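Local coordinates for protein annexin (Schistosoma mansoni, PDB 4MDU) that binds acidic phospholipid membranes in a calcium-dependent manner, aggregates liposomes when calcium is present, and takes part in reproduction of the worm and host-parasite interaction, at residues Asp177-Leu185 and Asp275-Val283; Gln104-Leu113 and Tyr310-Thr318. All coordinates share one frame; numbering follows the deposited sequence.

Contact 1 of 2, residues Asp177-Leu185 and Asp275-Val283; sequences DYEYALLSL and DYRKLLVAV
Tyr178 and Tyr276 meet back to back where two helices of the all-helical annexin fold start side by side, one from the second repeat and one from the third. The segments run at 33° to each other, and the CA atoms of Tyr178 and Tyr276 come within 4.1 Å. With CG anti to the backbone N in both (chi1 162° and -177°), each ring has its face over the CB of the aspartate that precedes the other tyrosine. Asp275 CB sits 3.6 Å from the centroid of the Tyr178 ring and Asp177 CB 3.7 Å from that of Tyr276, a reciprocal pair of CH-pi contacts. The phenol ends are held elsewhere: Tyr178 OH bonds to Asp128, which with Asp275 belongs to one calcium site, and Tyr276 OH bonds to Thr238. Asp177 uses OD2 to accept from the backbone N of Gly125 of the second subunit, bringing the dimer partner to this end. Further along, Leu279 is a knob in the hole formed by Tyr178, Ala181, Leu182 and Leu185. Its CD2 branch lies 3.6 Å from Ala181 CB, while CD1 turns to Leu185 CD1 at 3.9 Å.

Contact 2 of 2, residues Gln104-Leu113 and Tyr310-Thr318; sequences QLIVDTPYML and YALMRLLIT
Gln104 lays its bent side chain across the edge of the Tyr310 ring in the four-repeat annexin fold, where the end of the first repeat and the start of the second face a helix of the fourth. Helices 109-113 and 311-318 run nearly antiparallel (160°), with axes 11.9 Å apart, and the contact between them is made by side chains. The amide plane of Gln104 stands 81° from the ring, with NE2 near the ring plane and 3.2 Å from Tyr310 CE1. Nearer the backbone, Gln104 CG meets Met313 SD at 3.6 Å, the two chains crossing at about a right angle. Ile317 divides its branches: CD1 reaches Gln104 CB, whereas CG2 meets both Leu105 CD1 and the methyl of Met112. Met112 leaves its helix with CG anti to the backbone N (chi1 -172°), then bends at chi2 and chi3, which carries CE to 3.8 Å from Ile317 CG2. On the other flank Arg314 passes its aliphatic part obliquely by Leu113, while its NE forms a salt bridge with Glu133 of helix 128-136. Arg314 thus meets the second repeat through Glu133 and also through Leu113, whose CD2 lies 3.5 Å from Arg314 CD.

Overall arrangement
From the N terminus, the chain first reaches residues 104-113, where helix 96-106 of the first repeat turns into helix 109-122 of the second. It then runs through the second repeat to 177-185, and after a further 89 residues returns at 275-283, closing contact 1 and joining the second repeat to the third. Only when the fourth repeat arrives with 310-318 does contact 2 close, so the smaller loop is nested inside the larger. The centres are 22 Å apart and the nearest atoms about 10 Å. Contact 2 lies nearer the centre of the folded chain (about 8 Å from centre to centre, against about 17 Å for contact 1), contact 1 beside the second subunit. Helix 128-136 touches side chains of both.

Contact 1 of 2, residues Asp177-Leu185 and Asp275-Val283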
ATOM      1  N   ASP B 177      13.424  -4.424   5.396  1.00 30.69           N
ATOM      2  CA  ASP B 177      13.141  -3.858   6.704  1.00 36.18           C
ATOM      3  C   ASP B 177      11.718  -4.165   7.164  1.00 36.11           C
ATOM      4  O   ASP B 177      11.479  -4.414   8.348  1.00 35.64           O
ATOM      5  CB  ASP B 177      13.409  -2.350   6.706  1.00 38.07           C
ATOM      6  CG  ASP B 177      14.845  -2.014   6.311  1.00 40.20           C
ATOM      7  OD1 ASP B 177      15.764  -2.705   6.786  1.00 38.69           O
ATOM      8  OD2 ASP B 177      15.061  -1.067   5.524  1.00 43.30           O
ATOM      9  N   TYR B 178      10.769  -4.141   6.236  1.00 33.36           N
ATOM     10  CA  TYR B 178       9.381  -4.395   6.601  1.00 27.07           C
ATOM     11  C   TYR B 178       9.232  -5.830   7.084  1.00 28.34           C
ATOM     12  O   TYR B 178       8.601  -6.087   8.112  1.00 32.83           O
ATOM     13  CB  TYR B 178       8.443  -4.129   5.419  1.00 33.17           C
ATOM     14  CG  TYR B 178       7.067  -4.770   5.551  1.00 32.66           C
ATOM     15  CD1 TYR B 178       6.194  -4.390   6.567  1.00 24.56           C
ATOM     16  CD2 TYR B 178       6.639  -5.736   4.640  1.00 37.46           C
ATOM     17  CE1 TYR B 178       4.947  -4.968   6.685  1.00 29.48           C
ATOM     18  CE2 TYR B 178       5.379  -6.322   4.742  1.00 31.00           C
ATOM     19  CZ  TYR B 178       4.541  -5.931   5.766  1.00 34.34           C
ATOM     20  OH  TYR B 178       3.294  -6.498   5.881  1.00 34.08           O
ATOM     21  N   GLU B 179       9.831  -6.759   6.347  1.00 30.19           N
ATOM     22  CA  GLU B 179       9.700  -8.182   6.646  1.00 34.77           C
ATOM     23  C   GLU B 179      10.344  -8.519   7.981  1.00 33.17           C
ATOM     24  O   GLU B 179       9.811  -9.295   8.781  1.00 28.85           O
ATOM     25  CB  GLU B 179      10.325  -9.024   5.533  1.00 30.72           C
ATOM     26  CG  GLU B 179       9.561  -9.004   4.223  1.00 40.92           C
ATOM     27  CD  GLU B 179       9.744  -7.708   3.445  1.00 50.70           C
ATOM     28  OE1 GLU B 179      10.569  -6.877   3.877  1.00 49.28           O
ATOM     29  OE2 GLU B 179       9.070  -7.529   2.398  1.00 49.77           O
ATOM     30  N   TYR B 180      11.500  -7.920   8.220  1.00 33.70           N
ATOM     31  CA  TYR B 180      12.205  -8.152   9.461  1.00 32.76           C
ATOM     32  C   TYR B 180      11.359  -7.643  10.627  1.00 33.58           C
ATOM     33  O   TYR B 180      11.181  -8.353  11.629  1.00 35.05           O
ATOM     34  CB  TYR B 180      13.578  -7.480   9.428  1.00 36.64           C
ATOM     35  CG  TYR B 180      14.369  -7.667  10.705  1.00 40.06           C
ATOM     36  CD1 TYR B 180      14.148  -6.839  11.802  1.00 40.77           C
ATOM     37  CD2 TYR B 180      15.325  -8.672  10.822  1.00 42.05           C
ATOM     38  CE1 TYR B 180      14.854  -7.001  12.980  1.00 48.81           C
ATOM     39  CE2 TYR B 180      16.054  -8.840  12.005  1.00 39.34           C
ATOM     40  CZ  TYR B 180      15.811  -7.998  13.081  1.00 48.77           C
ATOM     41  OH  TYR B 180      16.507  -8.136  14.267  1.00 48.89           O
ATOM     42  N   ALA B 181      10.813  -6.434  10.492  1.00 28.77           N
ATOM     43  CA  ALA B 181       9.969  -5.866  11.549  1.00 28.95           C
ATOM     44  C   ALA B 181       8.733  -6.718  11.760  1.00 24.36           C
ATOM     45  O   ALA B 181       8.326  -6.975  12.896  1.00 28.71           O
ATOM     46  CB  ALA B 181       9.572  -4.417  11.232  1.00 24.37           C
ATOM     47  N   LEU B 182       8.137  -7.163  10.658  1.00 29.42           N
ATOM     48  CA  LEU B 182       6.962  -8.033  10.724  1.00 30.07           C
ATOM     49  C   LEU B 182       7.279  -9.271  11.559  1.00 35.91           C
ATOM     50  O   LEU B 182       6.535  -9.616  12.478  1.00 36.70           O
ATOM     51  CB  LEU B 182       6.534  -8.442   9.313  1.00 30.87           C
ATOM     52  CG  LEU B 182       5.038  -8.543   9.009  1.00 35.76           C
ATOM     53  CD1 LEU B 182       4.328  -7.315   9.501  1.00 37.78           C
ATOM     54  CD2 LEU B 182       4.802  -8.736   7.496  1.00 26.28           C
ATOM     55  N   LEU B 183       8.397  -9.923  11.238  1.00 40.59           N
ATOM     56  CA  LEU B 183       8.886 -11.087  11.991  1.00 37.84           C
ATOM     57  C   LEU B 183       9.126 -10.816  13.474  1.00 31.63           C
ATOM     58  O   LEU B 183       8.920 -11.700  14.304  1.00 26.98           O
ATOM     59  CB  LEU B 183      10.183 -11.628  11.383  1.00 43.61           C
ATOM     60  CG  LEU B 183      10.116 -12.834  10.442  1.00 49.56           C
ATOM     61  CD1 LEU B 183       8.795 -13.591  10.584  1.00 40.52           C
ATOM     62  CD2 LEU B 183      10.341 -12.391   9.008  1.00 51.58           C
ATOM     63  N   SER B 184       9.582  -9.613  13.808  1.00 27.13           N
ATOM     64  CA  SER B 184       9.819  -9.287  15.214  1.00 32.25           C
ATOM     65  C   SER B 184       8.516  -9.267  16.008  1.00 40.23           C
ATOM     66  O   SER B 184       8.481  -9.719  17.150  1.00 32.22           O
ATOM     67  CB  SER B 184      10.565  -7.958  15.376  1.00 34.83           C
ATOM     68  OG  SER B 184       9.703  -6.853  15.190  1.00 44.52           O
ATOM     69  N   LEU B 185       7.439  -8.760  15.407  1.00 34.17           N
ATOM     70  CA  LEU B 185       6.150  -8.849  16.071  1.00 32.32           C
ATOM     71  C   LEU B 185       5.752 -10.308  16.288  1.00 32.65           C
ATOM     72  O   LEU B 185       5.282 -10.689  17.363  1.00 32.88           O
ATOM     73  CB  LEU B 185       5.041  -8.118  15.284  1.00 24.46           C
ATOM     74  CG  LEU B 185       5.173  -6.603  15.121  1.00 27.11           C
ATOM     75  CD1 LEU B 185       3.966  -6.029  14.376  1.00 27.12           C
ATOM     76  CD2 LEU B 185       5.362  -5.906  16.482  1.00 27.62           C
ATOM     77  N   ASP B 275       5.816  -0.345   3.081  1.00 31.60           N
ATOM     78  CA  ASP B 275       5.091  -1.044   4.127  1.00 29.29           C
ATOM     79  C   ASP B 275       5.800  -0.947   5.461  1.00 35.08           C
ATOM     80  O   ASP B 275       5.169  -1.050   6.521  1.00 37.45           O
ATOM     81  CB  ASP B 275       4.873  -2.499   3.732  1.00 37.80           C
ATOM     82  CG  ASP B 275       3.683  -2.661   2.809  1.00 40.00           C
ATOM     83  OD1 ASP B 275       2.766  -1.813   2.886  1.00 42.04           O
ATOM     84  OD2 ASP B 275       3.665  -3.615   2.006  1.00 38.90           O
ATOM     85  N   TYR B 276       7.115  -0.743   5.404  1.00 33.38           N
ATOM     86  CA  TYR B 276       7.894  -0.553   6.616  1.00 28.87           C
ATOM     87  C   TYR B 276       7.399   0.682   7.365  1.00 22.61           C
ATOM     88  O   TYR B 276       7.141   0.631   8.574  1.00 26.89           O
ATOM     89  CB  TYR B 276       9.393  -0.470   6.306  1.00 35.35           C
ATOM     90  CG  TYR B 276      10.255  -0.340   7.543  1.00 35.20           C
ATOM     91  CD1 TYR B 276      10.260  -1.334   8.514  1.00 29.64           C
ATOM     92  CD2 TYR B 276      11.073   0.767   7.729  1.00 35.58           C
ATOM     93  CE1 TYR B 276      11.040  -1.225   9.633  1.00 32.57           C
ATOM     94  CE2 TYR B 276      11.861   0.887   8.849  1.00 39.92           C
ATOM     95  CZ  TYR B 276      11.840  -0.110   9.796  1.00 40.28           C
ATOM     96  OH  TYR B 276      12.617   0.006  10.913  1.00 33.47           O
ATOM     97  N   ARG B 277       7.221   1.786   6.645  1.00 28.21           N
ATOM     98  CA  ARG B 277       6.647   2.983   7.268  1.00 22.84           C
ATOM     99  C   ARG B 277       5.251   2.710   7.814  1.00 23.32           C
ATOM    100  O   ARG B 277       4.925   3.086   8.943  1.00 27.22           O
ATOM    101  CB  ARG B 277       6.635   4.156   6.282  1.00 29.92           C
ATOM    102  CG  ARG B 277       5.668   5.270   6.648  1.00 37.16           C
ATOM    103  CD  ARG B 277       5.885   6.491   5.775  1.00 41.34           C
ATOM    104  NE  ARG B 277       6.078   6.114   4.381  1.00 58.72           N
ATOM    105  CZ  ARG B 277       6.461   6.954   3.423  1.00 70.57           C
ATOM    106  NH1 ARG B 277       6.694   8.234   3.707  1.00 65.71           N
ATOM    107  NH2 ARG B 277       6.618   6.514   2.178  1.00 74.38           N
ATOM    108  N   LYS B 278       4.424   2.043   7.009  1.00 34.66           N
ATOM    109  CA  LYS B 278       3.035   1.809   7.388  1.00 32.12           C
ATOM    110  C   LYS B 278       2.958   0.922   8.633  1.00 25.47           C
ATOM    111  O   LYS B 278       2.124   1.142   9.511  1.00 31.71           O
ATOM    112  CB  LYS B 278       2.235   1.175   6.232  1.00 34.05           C
ATOM    113  CG  LYS B 278       2.234   1.966   4.927  1.00 44.74           C
ATOM    114  CD  LYS B 278       1.290   1.329   3.899  1.00 56.23           C
ATOM    115  CE  LYS B 278       1.622   1.737   2.460  1.00 62.14           C
ATOM    116  NZ  LYS B 278       2.360   0.666   1.704  1.00 62.68           N
ATOM    117  N   LEU B 279       3.804  -0.099   8.697  1.00 24.57           N
ATOM    118  CA  LEU B 279       3.856  -0.947   9.883  1.00 25.69           C
ATOM    119  C   LEU B 279       4.281  -0.120  11.118  1.00 23.42           C
ATOM    120  O   LEU B 279       3.592  -0.108  12.140  1.00 25.45           O
ATOM    121  CB  LEU B 279       4.794  -2.143   9.652  1.00 23.42           C
ATOM    122  CG  LEU B 279       5.068  -3.030  10.877  1.00 30.49           C
ATOM    123  CD1 LEU B 279       3.766  -3.555  11.431  1.00 24.54           C
ATOM    124  CD2 LEU B 279       6.016  -4.197  10.566  1.00 31.89           C
ATOM    125  N   LEU B 280       5.400   0.590  11.015  1.00 26.60           N
ATOM    126  CA  LEU B 280       5.860   1.440  12.122  1.00 24.32           C
ATOM    127  C   LEU B 280       4.794   2.458  12.514  1.00 29.48           C
ATOM    128  O   LEU B 280       4.530   2.669  13.700  1.00 31.52           O
ATOM    129  CB  LEU B 280       7.147   2.175  11.744  1.00 27.59           C
ATOM    130  CG  LEU B 280       8.382   1.306  11.475  1.00 29.94           C
ATOM    131  CD1 LEU B 280       9.585   2.149  11.072  1.00 25.37           C
ATOM    132  CD2 LEU B 280       8.695   0.519  12.710  1.00 26.15           C
ATOM    133  N   VAL B 281       4.173   3.091  11.521  1.00 32.55           N
ATOM    134  CA  VAL B 281       3.154   4.096  11.816  1.00 26.39           C
ATOM    135  C   VAL B 281       1.963   3.469  12.510  1.00 25.16           C
ATOM    136  O   VAL B 281       1.454   4.008  13.510  1.00 28.52           O
ATOM    137  CB  VAL B 281       2.691   4.853  10.565  1.00 33.10           C
ATOM    138  CG1 VAL B 281       1.390   5.591  10.863  1.00 28.93           C
ATOM    139  CG2 VAL B 281       3.782   5.821  10.084  1.00 26.56           C
ATOM    140  N   ALA B 282       1.528   2.320  11.994  1.00 21.48           N
ATOM    141  CA  ALA B 282       0.452   1.575  12.646  1.00 25.77           C
ATOM    142  C   ALA B 282       0.783   1.298  14.119  1.00 25.16           C
ATOM    143  O   ALA B 282      -0.023   1.591  15.011  1.00 25.54           O
ATOM    144  CB  ALA B 282       0.171   0.269  11.918  1.00 16.61           C
ATOM    145  N   VAL B 283       1.952   0.716  14.376  1.00 25.85           N
ATOM    146  CA  VAL B 283       2.313   0.345  15.747  1.00 20.67           C
ATOM    147  C   VAL B 283       2.370   1.563  16.677  1.00 23.09           C
ATOM    148  O   VAL B 283       1.826   1.536  17.785  1.00 21.10           O
ATOM    149  CB  VAL B 283       3.641  -0.422  15.800  1.00 23.65           C
ATOM    150  CG1 VAL B 283       4.109  -0.617  17.271  1.00 26.01           C
ATOM    151  CG2 VAL B 283       3.517  -1.771  15.074  1.00 25.55           C
TER

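Contact 2 of 2, residues Gln104-Leu113 and Tyr310-Thr318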
ATOM      1  N   GLN B 104     -17.295 -16.036  11.375  1.00 31.74           N
ATOM      2  CA  GLN B 104     -16.210 -15.274  11.988  1.00 34.20           C
ATOM      3  C   GLN B 104     -16.471 -15.160  13.481  1.00 31.72           C
ATOM      4  O   GLN B 104     -15.571 -15.309  14.297  1.00 31.08           O
ATOM      5  CB  GLN B 104     -16.090 -13.893  11.345  1.00 30.49           C
ATOM      6  CG  GLN B 104     -15.789 -13.970   9.860  1.00 26.47           C
ATOM      7  CD  GLN B 104     -14.577 -14.834   9.579  1.00 44.28           C
ATOM      8  OE1 GLN B 104     -13.462 -14.512  10.005  1.00 41.04           O
ATOM      9  NE2 GLN B 104     -14.786 -15.948   8.874  1.00 50.92           N
ATOM     10  N   LEU B 105     -17.735 -14.952  13.821  1.00 31.74           N
ATOM     11  CA  LEU B 105     -18.175 -14.748  15.192  1.00 33.31           C
ATOM     12  C   LEU B 105     -18.125 -15.972  16.139  1.00 28.35           C
ATOM     13  O   LEU B 105     -17.714 -15.820  17.292  1.00 29.27           O
ATOM     14  CB  LEU B 105     -19.583 -14.138  15.153  1.00 39.91           C
ATOM     15  CG  LEU B 105     -20.151 -13.187  16.209  1.00 35.95           C
ATOM     16  CD1 LEU B 105     -19.179 -12.113  16.716  1.00 21.02           C
ATOM     17  CD2 LEU B 105     -21.408 -12.550  15.634  1.00 38.29           C
ATOM     18  N   ILE B 106     -18.558 -17.167  15.714  1.00 26.04           N
ATOM     19  CA  ILE B 106     -18.581 -18.281  16.685  1.00 37.14           C
ATOM     20  C   ILE B 106     -17.261 -19.017  16.802  1.00 26.98           C
ATOM     21  O   ILE B 106     -17.152 -19.961  17.575  1.00 33.53           O
ATOM     22  CB  ILE B 106     -19.648 -19.391  16.440  1.00 32.08           C
ATOM     23  CG1 ILE B 106     -19.928 -19.530  14.967  1.00 32.44           C
ATOM     24  CG2 ILE B 106     -20.879 -19.237  17.366  1.00 27.93           C
ATOM     25  CD1 ILE B 106     -18.739 -19.968  14.224  1.00 23.82           C
ATOM     26  N   VAL B 107     -16.282 -18.610  16.009  1.00 29.02           N
ATOM     27  CA  VAL B 107     -14.960 -19.198  16.075  1.00 34.45           C
ATOM     28  C   VAL B 107     -14.105 -18.433  17.078  1.00 36.30           C
ATOM     29  O   VAL B 107     -14.189 -17.209  17.157  1.00 32.03           O
ATOM     30  CB  VAL B 107     -14.320 -19.220  14.680  1.00 36.40           C
ATOM     31  CG1 VAL B 107     -12.820 -19.224  14.781  1.00 42.45           C
ATOM     32  CG2 VAL B 107     -14.829 -20.440  13.909  1.00 36.99           C
ATOM     33  N   ASP B 108     -13.307 -19.159  17.861  1.00 34.36           N
ATOM     34  CA  ASP B 108     -12.427 -18.546  18.852  1.00 23.80           C
ATOM     35  C   ASP B 108     -11.590 -17.470  18.169  1.00 23.52           C
ATOM     36  O   ASP B 108     -11.056 -17.688  17.068  1.00 26.07           O
ATOM     37  CB  ASP B 108     -11.514 -19.621  19.489  1.00 29.72           C
ATOM     38  CG  ASP B 108     -10.794 -19.127  20.733  1.00 35.66           C
ATOM     39  OD1 ASP B 108     -11.271 -18.147  21.364  1.00 31.89           O
ATOM     40  OD2 ASP B 108      -9.748 -19.730  21.084  1.00 41.01           O
ATOM     41  N   THR B 109     -11.482 -16.304  18.799  1.00 21.03           N
ATOM     42  CA  THR B 109     -10.755 -15.187  18.184  1.00 23.83           C
ATOM     43  C   THR B 109      -9.433 -15.585  17.520  1.00 29.29           C
ATOM     44  O   THR B 109      -9.205 -15.245  16.366  1.00 27.20           O
ATOM     45  CB  THR B 109     -10.457 -14.089  19.197  1.00 26.81           C
ATOM     46  OG1 THR B 109     -11.680 -13.659  19.793  1.00 28.55           O
ATOM     47  CG2 THR B 109      -9.769 -12.932  18.527  1.00 22.33           C
ATOM     48  N   PRO B 110      -8.547 -16.290  18.255  1.00 31.40           N
ATOM     49  CA  PRO B 110      -7.266 -16.656  17.642  1.00 29.66           C
ATOM     50  C   PRO B 110      -7.396 -17.492  16.368  1.00 22.86           C
ATOM     51  O   PRO B 110      -6.609 -17.290  15.447  1.00 23.12           O
ATOM     52  CB  PRO B 110      -6.540 -17.448  18.754  1.00 33.89           C
ATOM     53  CG  PRO B 110      -7.583 -17.728  19.801  1.00 30.36           C
ATOM     54  CD  PRO B 110      -8.594 -16.628  19.690  1.00 23.00           C
ATOM     55  N   TYR B 111      -8.353 -18.409  16.297  1.00 23.72           N
ATOM     56  CA  TYR B 111      -8.520 -19.189  15.060  1.00 27.60           C
ATOM     57  C   TYR B 111      -9.010 -18.274  13.932  1.00 28.14           C
ATOM     58  O   TYR B 111      -8.554 -18.320  12.770  1.00 19.45           O
ATOM     59  CB  TYR B 111      -9.523 -20.317  15.280  1.00 30.54           C
ATOM     60  CG  TYR B 111      -9.581 -21.304  14.138  1.00 40.96           C
ATOM     61  CD1 TYR B 111     -10.503 -21.163  13.108  1.00 40.98           C
ATOM     62  CD2 TYR B 111      -8.711 -22.383  14.089  1.00 40.15           C
ATOM     63  CE1 TYR B 111     -10.555 -22.072  12.064  1.00 41.78           C
ATOM     64  CE2 TYR B 111      -8.752 -23.290  13.046  1.00 44.73           C
ATOM     65  CZ  TYR B 111      -9.676 -23.130  12.038  1.00 45.07           C
ATOM     66  OH  TYR B 111      -9.709 -24.048  11.013  1.00 45.60           O
ATOM     67  N   MET B 112      -9.953 -17.422  14.283  1.00 25.95           N
ATOM     68  CA  MET B 112     -10.466 -16.473  13.303  1.00 33.57           C
ATOM     69  C   MET B 112      -9.330 -15.625  12.730  1.00 29.94           C
ATOM     70  O   MET B 112      -9.227 -15.444  11.518  1.00 34.09           O
ATOM     71  CB  MET B 112     -11.559 -15.602  13.921  1.00 32.16           C
ATOM     72  CG  MET B 112     -12.269 -14.736  12.901  1.00 43.30           C
ATOM     73  SD  MET B 112     -11.585 -13.099  13.017  1.00 54.28           S
ATOM     74  CE  MET B 112     -12.670 -12.517  14.285  1.00 22.55           C
ATOM     75  N   LEU B 113      -8.448 -15.132  13.590  1.00 29.84           N
ATOM     76  CA  LEU B 113      -7.357 -14.313  13.087  1.00 22.42           C
ATOM     77  C   LEU B 113      -6.414 -15.170  12.253  1.00 19.05           C
ATOM     78  O   LEU B 113      -5.922 -14.737  11.200  1.00 20.67           O
ATOM     79  CB  LEU B 113      -6.632 -13.582  14.219  1.00 19.60           C
ATOM     80  CG  LEU B 113      -7.512 -12.549  14.920  1.00 22.67           C
ATOM     81  CD1 LEU B 113      -6.743 -11.925  16.076  1.00 28.44           C
ATOM     82  CD2 LEU B 113      -7.998 -11.486  13.934  1.00 16.17           C
ATOM     83  N   TYR B 310     -12.826  -9.118   4.495  1.00 27.25           N
ATOM     84  CA  TYR B 310     -13.211  -9.451   5.861  1.00 21.83           C
ATOM     85  C   TYR B 310     -12.820  -8.409   6.880  1.00 19.60           C
ATOM     86  O   TYR B 310     -13.181  -8.532   8.051  1.00 27.45           O
ATOM     87  CB  TYR B 310     -12.616 -10.796   6.259  1.00 35.77           C
ATOM     88  CG  TYR B 310     -13.466 -11.961   5.851  1.00 41.05           C
ATOM     89  CD1 TYR B 310     -14.060 -12.768   6.805  1.00 56.71           C
ATOM     90  CD2 TYR B 310     -13.689 -12.247   4.514  1.00 49.17           C
ATOM     91  CE1 TYR B 310     -14.846 -13.844   6.443  1.00 64.95           C
ATOM     92  CE2 TYR B 310     -14.482 -13.318   4.138  1.00 58.25           C
ATOM     93  CZ  TYR B 310     -15.055 -14.117   5.109  1.00 63.30           C
ATOM     94  OH  TYR B 310     -15.842 -15.193   4.758  1.00 60.80           O
ATOM     95  N   ALA B 311     -12.113  -7.369   6.433  1.00 22.28           N
ATOM     96  CA  ALA B 311     -11.547  -6.378   7.350  1.00 24.30           C
ATOM     97  C   ALA B 311     -12.588  -5.681   8.226  1.00 28.91           C
ATOM     98  O   ALA B 311     -12.410  -5.564   9.443  1.00 24.57           O
ATOM     99  CB  ALA B 311     -10.684  -5.348   6.588  1.00 20.91           C
ATOM    100  N   LEU B 312     -13.682  -5.241   7.607  1.00 25.44           N
ATOM    101  CA  LEU B 312     -14.718  -4.517   8.331  1.00 21.94           C
ATOM    102  C   LEU B 312     -15.273  -5.327   9.476  1.00 24.27           C
ATOM    103  O   LEU B 312     -15.352  -4.844  10.613  1.00 24.05           O
ATOM    104  CB  LEU B 312     -15.865  -4.105   7.398  1.00 20.00           C
ATOM    105  CG  LEU B 312     -17.045  -3.435   8.106  1.00 27.69           C
ATOM    106  CD1 LEU B 312     -16.624  -2.169   8.848  1.00 21.60           C
ATOM    107  CD2 LEU B 312     -18.154  -3.101   7.086  1.00 27.57           C
ATOM    108  N   MET B 313     -15.677  -6.559   9.179  1.00 24.80           N
ATOM    109  CA  MET B 313     -16.235  -7.415  10.223  1.00 20.67           C
ATOM    110  C   MET B 313     -15.146  -7.885  11.222  1.00 26.74           C
ATOM    111  O   MET B 313     -15.415  -7.989  12.417  1.00 22.53           O
ATOM    112  CB  MET B 313     -17.065  -8.584   9.630  1.00 15.48           C
ATOM    113  CG  MET B 313     -16.280  -9.706   8.960  1.00 26.89           C
ATOM    114  SD  MET B 313     -17.315 -11.089   8.378  1.00 35.71           S
ATOM    115  CE  MET B 313     -17.465 -10.655   6.658  1.00 31.24           C
ATOM    116  N   ARG B 314     -13.924  -8.139  10.745  1.00 24.98           N
ATOM    117  CA  ARG B 314     -12.840  -8.516  11.666  1.00 24.37           C
ATOM    118  C   ARG B 314     -12.606  -7.411  12.695  1.00 19.25           C
ATOM    119  O   ARG B 314     -12.591  -7.656  13.902  1.00 18.96           O
ATOM    120  CB  ARG B 314     -11.544  -8.821  10.920  1.00 19.36           C
ATOM    121  CG  ARG B 314     -10.356  -9.123  11.873  1.00 28.45           C
ATOM    122  CD  ARG B 314      -9.124  -9.658  11.130  1.00 18.87           C
ATOM    123  NE  ARG B 314      -8.681  -8.759  10.073  1.00 23.35           N
ATOM    124  CZ  ARG B 314      -8.820  -8.999   8.771  1.00 30.20           C
ATOM    125  NH1 ARG B 314      -9.359 -10.138   8.346  1.00 26.94           N
ATOM    126  NH2 ARG B 314      -8.407  -8.101   7.888  1.00 31.27           N
ATOM    127  N   LEU B 315     -12.484  -6.180  12.213  1.00 26.65           N
ATOM    128  CA  LEU B 315     -12.238  -5.047  13.093  1.00 25.97           C
ATOM    129  C   LEU B 315     -13.357  -4.840  14.106  1.00 30.06           C
ATOM    130  O   LEU B 315     -13.098  -4.700  15.307  1.00 29.41           O
ATOM    131  CB  LEU B 315     -11.979  -3.783  12.283  1.00 18.63           C
ATOM    132  CG  LEU B 315     -10.614  -3.840  11.592  1.00 25.31           C
ATOM    133  CD1 LEU B 315     -10.487  -2.728  10.595  1.00 24.47           C
ATOM    134  CD2 LEU B 315      -9.429  -3.827  12.622  1.00 23.14           C
ATOM    135  N   LEU B 316     -14.596  -4.848  13.625  1.00 21.82           N
ATOM    136  CA  LEU B 316     -15.765  -4.698  14.494  1.00 22.70           C
ATOM    137  C   LEU B 316     -15.842  -5.792  15.569  1.00 25.77           C
ATOM    138  O   LEU B 316     -16.010  -5.507  16.758  1.00 26.16           O
ATOM    139  CB  LEU B 316     -17.033  -4.703  13.640  1.00 31.70           C
ATOM    140  CG  LEU B 316     -17.619  -3.322  13.310  1.00 40.04           C
ATOM    141  CD1 LEU B 316     -16.584  -2.206  13.494  1.00 31.03           C
ATOM    142  CD2 LEU B 316     -18.242  -3.300  11.920  1.00 34.69           C
ATOM    143  N   ILE B 317     -15.747  -7.042  15.139  1.00 24.92           N
ATOM    144  CA  ILE B 317     -15.771  -8.174  16.058  1.00 30.21           C
ATOM    145  C   ILE B 317     -14.705  -8.018  17.145  1.00 29.11           C
ATOM    146  O   ILE B 317     -15.000  -8.104  18.341  1.00 19.67           O
ATOM    147  CB  ILE B 317     -15.552  -9.502  15.285  1.00 28.98           C
ATOM    148  CG1 ILE B 317     -16.751  -9.740  14.345  1.00 24.76           C
ATOM    149  CG2 ILE B 317     -15.326 -10.683  16.241  1.00 23.18           C
ATOM    150  CD1 ILE B 317     -16.546 -10.849  13.352  1.00 20.16           C
ATOM    151  N   THR B 318     -13.477  -7.743  16.727  1.00 27.50           N
ATOM    152  CA  THR B 318     -12.364  -7.693  17.672  1.00 34.17           C
ATOM    153  C   THR B 318     -12.405  -6.446  18.565  1.00 32.55           C
ATOM    154  O   THR B 318     -12.229  -6.549  19.787  1.00 26.02           O
ATOM    155  CB  THR B 318     -10.977  -7.829  16.972  1.00 26.16           C
ATOM    156  OG1 THR B 318     -10.883  -6.890  15.891  1.00 28.02           O
ATOM    157  CG2 THR B 318     -10.807  -9.226  16.413  1.00 23.76           C
TER